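Local coordinates for protein hydroquinone dioxygenase small subunit (Pseudomonas sp., PDB 4ZXA) that probably serves as the cupin-fold small subunit of a two-subunit, iron(II)-dependent dioxygenase that cleaves the ring of hydroquinone, at residues 47-53 and 64-70; 81-87 and 146-152. All blocks are in the same frame, centred on the assembly; numbering follows the deposited sequence.

Interaction 1 of 2, residues 47-53 and 64-70; sequences SKPYEKV and ETLRAEG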
loop_
_atom_site.group_PDB
_atom_site.type_symbol
_atom_site.label_atom_id
_atom_site.label_comp_id
_atom_site.label_asym_id
_atom_site.label_seq_id
_atom_site.Cartn_x
_atom_site.Cartn_y
_atom_site.Cartn_z
ATOM N N SER A 47 -13.442 28.887 -30.200
ATOM C CA SER A 47 -14.819 28.783 -30.645
ATOM C C SER A 47 -15.482 30.149 -30.695
ATOM O O SER A 47 -14.967 31.117 -30.126
ATOM C CB SER A 47 -15.589 27.815 -29.741
ATOM O OG SER A 47 -14.974 26.529 -29.775
ATOM N N LYS A 48 -16.611 30.229 -31.397
ATOM C CA LYS A 48 -17.332 31.487 -31.558
ATOM C C LYS A 48 -18.139 31.750 -30.302
ATOM O O LYS A 48 -18.433 30.833 -29.546
ATOM C CB LYS A 48 -18.284 31.410 -32.745
ATOM C CG LYS A 48 -17.668 30.953 -34.046
ATOM C CD LYS A 48 -18.776 30.729 -35.080
ATOM C CE LYS A 48 -18.262 30.013 -36.325
ATOM N NZ LYS A 48 -17.636 28.687 -35.994
ATOM N N PRO A 49 -18.510 33.009 -30.070
ATOM C CA PRO A 49 -19.261 33.261 -28.841
ATOM C C PRO A 49 -20.541 32.449 -28.782
ATOM O O PRO A 49 -21.346 32.501 -29.714
ATOM C CB PRO A 49 -19.560 34.757 -28.928
ATOM C CG PRO A 49 -18.359 35.298 -29.636
ATOM C CD PRO A 49 -18.051 34.259 -30.696
ATOM N N TYR A 50 -20.691 31.676 -27.708
ATOM C CA TYR A 50 -21.922 30.942 -27.411
ATOM C C TYR A 50 -22.227 29.766 -28.330
ATOM O O TYR A 50 -23.331 29.240 -28.332
ATOM C CB TYR A 50 -23.108 31.899 -27.316
ATOM C CG TYR A 50 -22.947 32.890 -26.189
ATOM C CD1 TYR A 50 -23.020 32.476 -24.855
ATOM C CD2 TYR A 50 -22.702 34.236 -26.451
ATOM C CE1 TYR A 50 -22.870 33.379 -23.816
ATOM C CE2 TYR A 50 -22.552 35.149 -25.415
ATOM C CZ TYR A 50 -22.634 34.719 -24.098
ATOM O OH TYR A 50 -22.483 35.631 -23.069
ATOM N N GLU A 51 -21.237 29.361 -29.111
ATOM C CA GLU A 51 -21.317 28.108 -29.833
ATOM C C GLU A 51 -21.319 26.995 -28.769
ATOM O O GLU A 51 -20.372 26.869 -27.988
ATOM C CB GLU A 51 -20.097 27.967 -30.739
ATOM C CG GLU A 51 -20.240 26.968 -31.855
ATOM C CD GLU A 51 -18.914 26.727 -32.552
ATOM O OE1 GLU A 51 -17.985 27.548 -32.362
ATOM O OE2 GLU A 51 -18.789 25.713 -33.276
ATOM N N LYS A 52 -22.383 26.204 -28.726
ATOM C CA LYS A 52 -22.507 25.138 -27.734
ATOM C C LYS A 52 -21.683 23.893 -28.117
ATOM O O LYS A 52 -22.173 22.996 -28.786
ATOM C CB LYS A 52 -23.991 24.815 -27.517
ATOM C CG LYS A 52 -24.836 26.057 -27.123
ATOM C CD LYS A 52 -26.356 25.757 -27.118
ATOM C CE LYS A 52 -26.887 25.470 -25.715
ATOM N NZ LYS A 52 -26.980 26.738 -24.863
ATOM N N VAL A 53 -20.421 23.846 -27.704
ATOM C CA VAL A 53 -19.537 22.789 -28.187
ATOM C C VAL A 53 -19.625 21.608 -27.250
ATOM O O VAL A 53 -19.312 21.725 -26.055
ATOM C CB VAL A 53 -18.037 23.231 -28.304
ATOM C CG1 VAL A 53 -17.170 22.049 -28.749
ATOM C CG2 VAL A 53 -17.869 24.417 -29.272
ATOM N N GLU A 64 -21.771 20.696 -22.607
ATOM C CA GLU A 64 -21.373 21.696 -23.593
ATOM C C GLU A 64 -20.461 22.750 -22.965
ATOM O O GLU A 64 -20.618 23.114 -21.789
ATOM C CB GLU A 64 -22.607 22.381 -24.200
ATOM C CG GLU A 64 -23.518 21.465 -24.989
ATOM C CD GLU A 64 -24.861 22.111 -25.272
ATOM O OE1 GLU A 64 -25.203 23.090 -24.567
ATOM O OE2 GLU A 64 -25.576 21.642 -26.195
ATOM N N THR A 65 -19.497 23.211 -23.758
ATOM C CA THR A 65 -18.634 24.323 -23.384
ATOM C C THR A 65 -19.023 25.554 -24.196
ATOM O O THR A 65 -19.071 25.503 -25.425
ATOM C CB THR A 65 -17.133 23.999 -23.620
ATOM O OG1 THR A 65 -16.736 22.916 -22.770
ATOM C CG2 THR A 65 -16.264 25.209 -23.292
ATOM N N LEU A 66 -19.334 26.650 -23.515
ATOM C CA LEU A 66 -19.641 27.904 -24.211
ATOM C C LEU A 66 -18.597 28.984 -23.945
ATOM O O LEU A 66 -18.166 29.203 -22.791
ATOM C CB LEU A 66 -21.025 28.446 -23.836
ATOM C CG LEU A 66 -22.267 27.705 -24.326
ATOM C CD1 LEU A 66 -22.373 26.341 -23.660
ATOM C CD2 LEU A 66 -23.513 28.530 -24.045
ATOM N N ARG A 67 -18.199 29.663 -25.019
ATOM C CA ARG A 67 -17.392 30.863 -24.891
ATOM C C ARG A 67 -18.327 32.043 -24.648
ATOM O O ARG A 67 -19.046 32.475 -25.552
ATOM C CB ARG A 67 -16.551 31.090 -26.151
ATOM C CG ARG A 67 -15.606 32.278 -26.058
ATOM C CD ARG A 67 -15.025 32.686 -27.415
ATOM N NE ARG A 67 -14.365 33.980 -27.290
ATOM C CZ ARG A 67 -13.125 34.136 -26.846
ATOM N NH1 ARG A 67 -12.406 33.061 -26.528
ATOM N NH2 ARG A 67 -12.602 35.356 -26.729
ATOM N N ALA A 68 -18.331 32.554 -23.422
ATOM C CA ALA A 68 -19.167 33.699 -23.084
ATOM C C ALA A 68 -18.481 35.014 -23.487
ATOM O O ALA A 68 -17.475 35.425 -22.891
ATOM C CB ALA A 68 -19.499 33.688 -21.594
ATOM N N GLU A 69 -19.027 35.658 -24.510
ATOM C CA GLU A 69 -18.492 36.918 -25.005
ATOM C C GLU A 69 -19.622 37.748 -25.597
ATOM O O GLU A 69 -20.211 37.390 -26.618
ATOM C CB GLU A 69 -17.408 36.673 -26.055
ATOM C CG GLU A 69 -16.747 37.950 -26.547
ATOM C CD GLU A 69 -15.651 37.689 -27.564
ATOM O OE1 GLU A 69 -15.405 36.500 -27.878
ATOM O OE2 GLU A 69 -15.036 38.670 -28.046
ATOM N N GLY A 70 -19.934 38.857 -24.951
ATOM C CA GLY A 70 -21.060 39.646 -25.395
ATOM C C GLY A 70 -22.372 39.071 -24.900
ATOM O O GLY A 70 -22.475 38.610 -23.764
HETATM O O HOH W 1 -18.325 28.628 -27.601
#
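One water oxygen, gripped by three backbone groups, ties the type II turn K48–E51 to strand 64-69: it accepts from R67 N at 2.8 Å and donates to K48 O at 2.9 Å and E51 O at 2.7 Å. Within that turn, Y50 N bonds directly to R67 O (2.8 Å, bent to 143° at the hydrogen), and this oxygen also sits over the centre of one face of the Y50 ring. Y50 holds CG anti to its carbonyl carbon (chi1 -63°), which carries the ring along A68 and E69 until Y50 OH donates to G70 O at 3.1 Å, from above the carbonyl plane. L66 CD2 lies at the ring edge. R67 NE meets E69 OE1 in the guanidinium plane at 2.8 Å, a salt bridge whose carboxylate also touches P49 CG, while NH1 is held by A44 O. Early in strand 52-58, V53 and T65 form a hydrogen-bonded antiparallel pair. Nearby K52 NZ stops 4.1 Å from E64 OE1, beyond salt-bridge range; E64 OE2 bonds S158, and K52 makes a cation-pi contact with F75. The turn is therefore fastened mainly through backbone polar groups and one tyrosine, with charge pairing within each segment rather than across them.

Interaction 2 of 2, residues 81-87 and 146-152; sequences EFAIVMD and GVILQQT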
loop_
_atom_site.group_PDB
_atom_site.type_symbol
_atom_site.label_atom_id
_atom_site.label_comp_id
_atom_site.label_asym_id
_atom_site.label_seq_id
_atom_site.Cartn_x
_atom_site.Cartn_y
_atom_site.Cartn_z
ATOM N N GLU A 81 -31.984 22.660 -17.208
ATOM C CA GLU A 81 -30.584 22.703 -17.639
ATOM C C GLU A 81 -29.781 23.380 -16.542
ATOM O O GLU A 81 -30.346 23.986 -15.627
ATOM C CB GLU A 81 -30.429 23.492 -18.941
ATOM C CG GLU A 81 -30.980 22.796 -20.166
ATOM C CD GLU A 81 -31.160 23.745 -21.337
ATOM O OE1 GLU A 81 -31.866 24.763 -21.171
ATOM O OE2 GLU A 81 -30.603 23.477 -22.427
ATOM N N PHE A 82 -28.462 23.293 -16.619
ATOM C CA PHE A 82 -27.646 23.932 -15.604
ATOM C C PHE A 82 -26.430 24.588 -16.227
ATOM O O PHE A 82 -25.939 24.138 -17.258
ATOM C CB PHE A 82 -27.210 22.903 -14.571
ATOM C CG PHE A 82 -28.347 22.226 -13.882
ATOM C CD1 PHE A 82 -28.889 22.766 -12.726
ATOM C CD2 PHE A 82 -28.887 21.054 -14.394
ATOM C CE1 PHE A 82 -29.950 22.142 -12.074
ATOM C CE2 PHE A 82 -29.951 20.427 -13.763
ATOM C CZ PHE A 82 -30.485 20.967 -12.595
ATOM N N ALA A 83 -25.942 25.654 -15.604
ATOM C CA ALA A 83 -24.755 26.340 -16.109
ATOM C C ALA A 83 -23.768 26.557 -14.980
ATOM O O ALA A 83 -24.156 27.004 -13.886
ATOM C CB ALA A 83 -25.131 27.670 -16.745
ATOM N N ILE A 84 -22.506 26.210 -15.242
ATOM C CA ILE A 84 -21.400 26.512 -14.333
ATOM C C ILE A 84 -20.461 27.495 -14.997
ATOM O O ILE A 84 -19.947 27.238 -16.088
ATOM C CB ILE A 84 -20.527 25.280 -14.026
ATOM C CG1 ILE A 84 -21.383 24.035 -13.785
ATOM C CG2 ILE A 84 -19.579 25.575 -12.847
ATOM C CD1 ILE A 84 -21.782 23.877 -12.375
ATOM N N VAL A 85 -20.213 28.615 -14.337
ATOM C CA VAL A 85 -19.245 29.569 -14.855
ATOM C C VAL A 85 -17.843 29.150 -14.448
ATOM O O VAL A 85 -17.507 29.147 -13.267
ATOM C CB VAL A 85 -19.528 30.976 -14.341
ATOM C CG1 VAL A 85 -18.358 31.909 -14.680
ATOM C CG2 VAL A 85 -20.829 31.476 -14.933
ATOM N N MET A 86 -17.027 28.787 -15.430
ATOM C CA MET A 86 -15.683 28.278 -15.164
ATOM C C MET A 86 -14.593 29.357 -15.244
ATOM O O MET A 86 -13.480 29.157 -14.779
ATOM C CB MET A 86 -15.372 27.105 -16.101
ATOM C CG MET A 86 -16.022 25.798 -15.678
ATOM S SD MET A 86 -15.269 25.074 -14.190
ATOM C CE MET A 86 -16.225 25.883 -12.920
ATOM N N ASP A 87 -14.931 30.495 -15.835
ATOM C CA ASP A 87 -14.041 31.642 -15.912
ATOM C C ASP A 87 -14.832 32.891 -16.318
ATOM O O ASP A 87 -15.816 32.805 -17.053
ATOM C CB ASP A 87 -12.922 31.389 -16.914
ATOM C CG ASP A 87 -11.956 32.559 -17.025
ATOM O OD1 ASP A 87 -11.732 33.261 -16.011
ATOM O OD2 ASP A 87 -11.414 32.772 -18.125
ATOM N N GLY A 146 -15.321 34.776 -21.073
ATOM C CA GLY A 146 -15.364 33.782 -20.020
ATOM C C GLY A 146 -15.763 32.426 -20.573
ATOM O O GLY A 146 -15.952 32.272 -21.779
ATOM N N VAL A 147 -15.908 31.450 -19.681
ATOM C CA VAL A 147 -16.260 30.091 -20.063
ATOM C C VAL A 147 -17.465 29.565 -19.275
ATOM O O VAL A 147 -17.477 29.624 -18.040
ATOM C CB VAL A 147 -15.069 29.155 -19.851
ATOM C CG1 VAL A 147 -15.440 27.760 -20.248
ATOM C CG2 VAL A 147 -13.855 29.635 -20.651
ATOM N N ILE A 148 -18.481 29.078 -19.995
ATOM C CA ILE A 148 -19.670 28.484 -19.375
ATOM C C ILE A 148 -19.763 26.987 -19.682
ATOM O O ILE A 148 -19.689 26.581 -20.853
ATOM C CB ILE A 148 -20.983 29.106 -19.897
ATOM C CG1 ILE A 148 -21.000 30.628 -19.727
ATOM C CG2 ILE A 148 -22.179 28.469 -19.208
ATOM C CD1 ILE A 148 -22.249 31.298 -20.318
ATOM N N LEU A 149 -19.925 26.172 -18.637
ATOM C CA LEU A 149 -20.214 24.755 -18.808
ATOM C C LEU A 149 -21.707 24.553 -18.673
ATOM O O LEU A 149 -22.310 24.937 -17.657
ATOM C CB LEU A 149 -19.512 23.911 -17.746
ATOM C CG LEU A 149 -18.120 23.364 -18.038
ATOM C CD1 LEU A 149 -17.559 22.699 -16.796
ATOM C CD2 LEU A 149 -18.165 22.374 -19.158
ATOM N N GLN A 150 -22.304 23.949 -19.689
ATOM C CA GLN A 150 -23.731 23.690 -19.653
ATOM C C GLN A 150 -24.030 22.189 -19.642
ATOM O O GLN A 150 -23.567 21.445 -20.513
ATOM C CB GLN A 150 -24.430 24.372 -20.837
ATOM C CG GLN A 150 -25.923 24.103 -20.903
ATOM C CD GLN A 150 -26.730 25.307 -21.391
ATOM O OE1 GLN A 150 -26.262 26.451 -21.346
ATOM N NE2 GLN A 150 -27.958 25.048 -21.848
ATOM N N GLN A 151 -24.805 21.767 -18.645
ATOM C CA GLN A 151 -25.324 20.407 -18.562
ATOM C C GLN A 151 -26.720 20.327 -19.183
ATOM O O GLN A 151 -27.662 20.963 -18.708
ATOM C CB GLN A 151 -25.383 19.966 -17.105
ATOM C CG GLN A 151 -26.042 18.617 -16.886
ATOM C CD GLN A 151 -26.328 18.394 -15.418
ATOM O OE1 GLN A 151 -26.358 19.353 -14.643
ATOM N NE2 GLN A 151 -26.534 17.139 -15.020
ATOM N N THR A 152 -26.857 19.540 -20.241
ATOM C CA THR A 152 -28.125 19.505 -20.958
ATOM C C THR A 152 -28.252 18.250 -21.824
ATOM O O THR A 152 -27.589 17.245 -21.558
ATOM C CB THR A 152 -28.326 20.802 -21.807
ATOM O OG1 THR A 152 -29.659 20.836 -22.336
ATOM C CG2 THR A 152 -27.308 20.883 -22.949
#
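Strands 81-87 and 146-152 run antiparallel, their axes 4.6 Å apart at closest approach and their directions 154° apart. F82–Q151 and I84–L149 are hydrogen-bonded pairs, A83–Q150 and V85–I148 non-hydrogen-bonded ones; I84 N to L149 O is 2.7 Å and L149 N to I84 O 2.8 Å. M86 and D87 share V147 as partner, a one-residue shift of register; V147 O takes M86 N at 2.8 Å and only a weak, longer bond from D87 N. On the A83 face, A83 CB rests on I148 CG2. On the face of F82, L149 and Q151, Q151 OE1 comes obliquely to F82 CD2, ring and amide planes 38° apart. M86, with CG anti to its carbonyl carbon (chi1 -78°), lays that CG against L149 CD1 (3.6 Å). S236 and S241 of the large subunit bond the Q151 amide. T152 OG1 donates to the anti lone pair of E81 OE2 at 2.8 Å; Q150 NE2 reaches that oxygen weakly, and Y138 OH bonds both E81 OE1 and Q150 NE2. An alanine in place of E81 would probably leave T152 OG1 without its acceptor and Y138 OH without one partner. Paired strands with a classic beta bulge here form the middle of one sheet of the cupin beta-barrel.

The two contacts are in series along the chain, interaction 1 being complete before interaction 2 opens, and their centres lie about 10 Å apart. Both belong to one mixed sheet, in which strand 61-69 is the direct neighbour of strand 145-153. The backbones join them: L66 N lies 2.7 Å from I148 O and E64 O 2.8 Å from Q150 N, probable hydrogen bonds. The side chains meet too, E64 OE1 packing on T152 CG2. Interaction 1 is a local hairpin, whereas interaction 2 brings together segments with 58 residues between them. They line up 81-87, 145-153, 61-69 and 52-58 as consecutive strands, and strand 81-87 and Q151 carry the packing on to the large subunit.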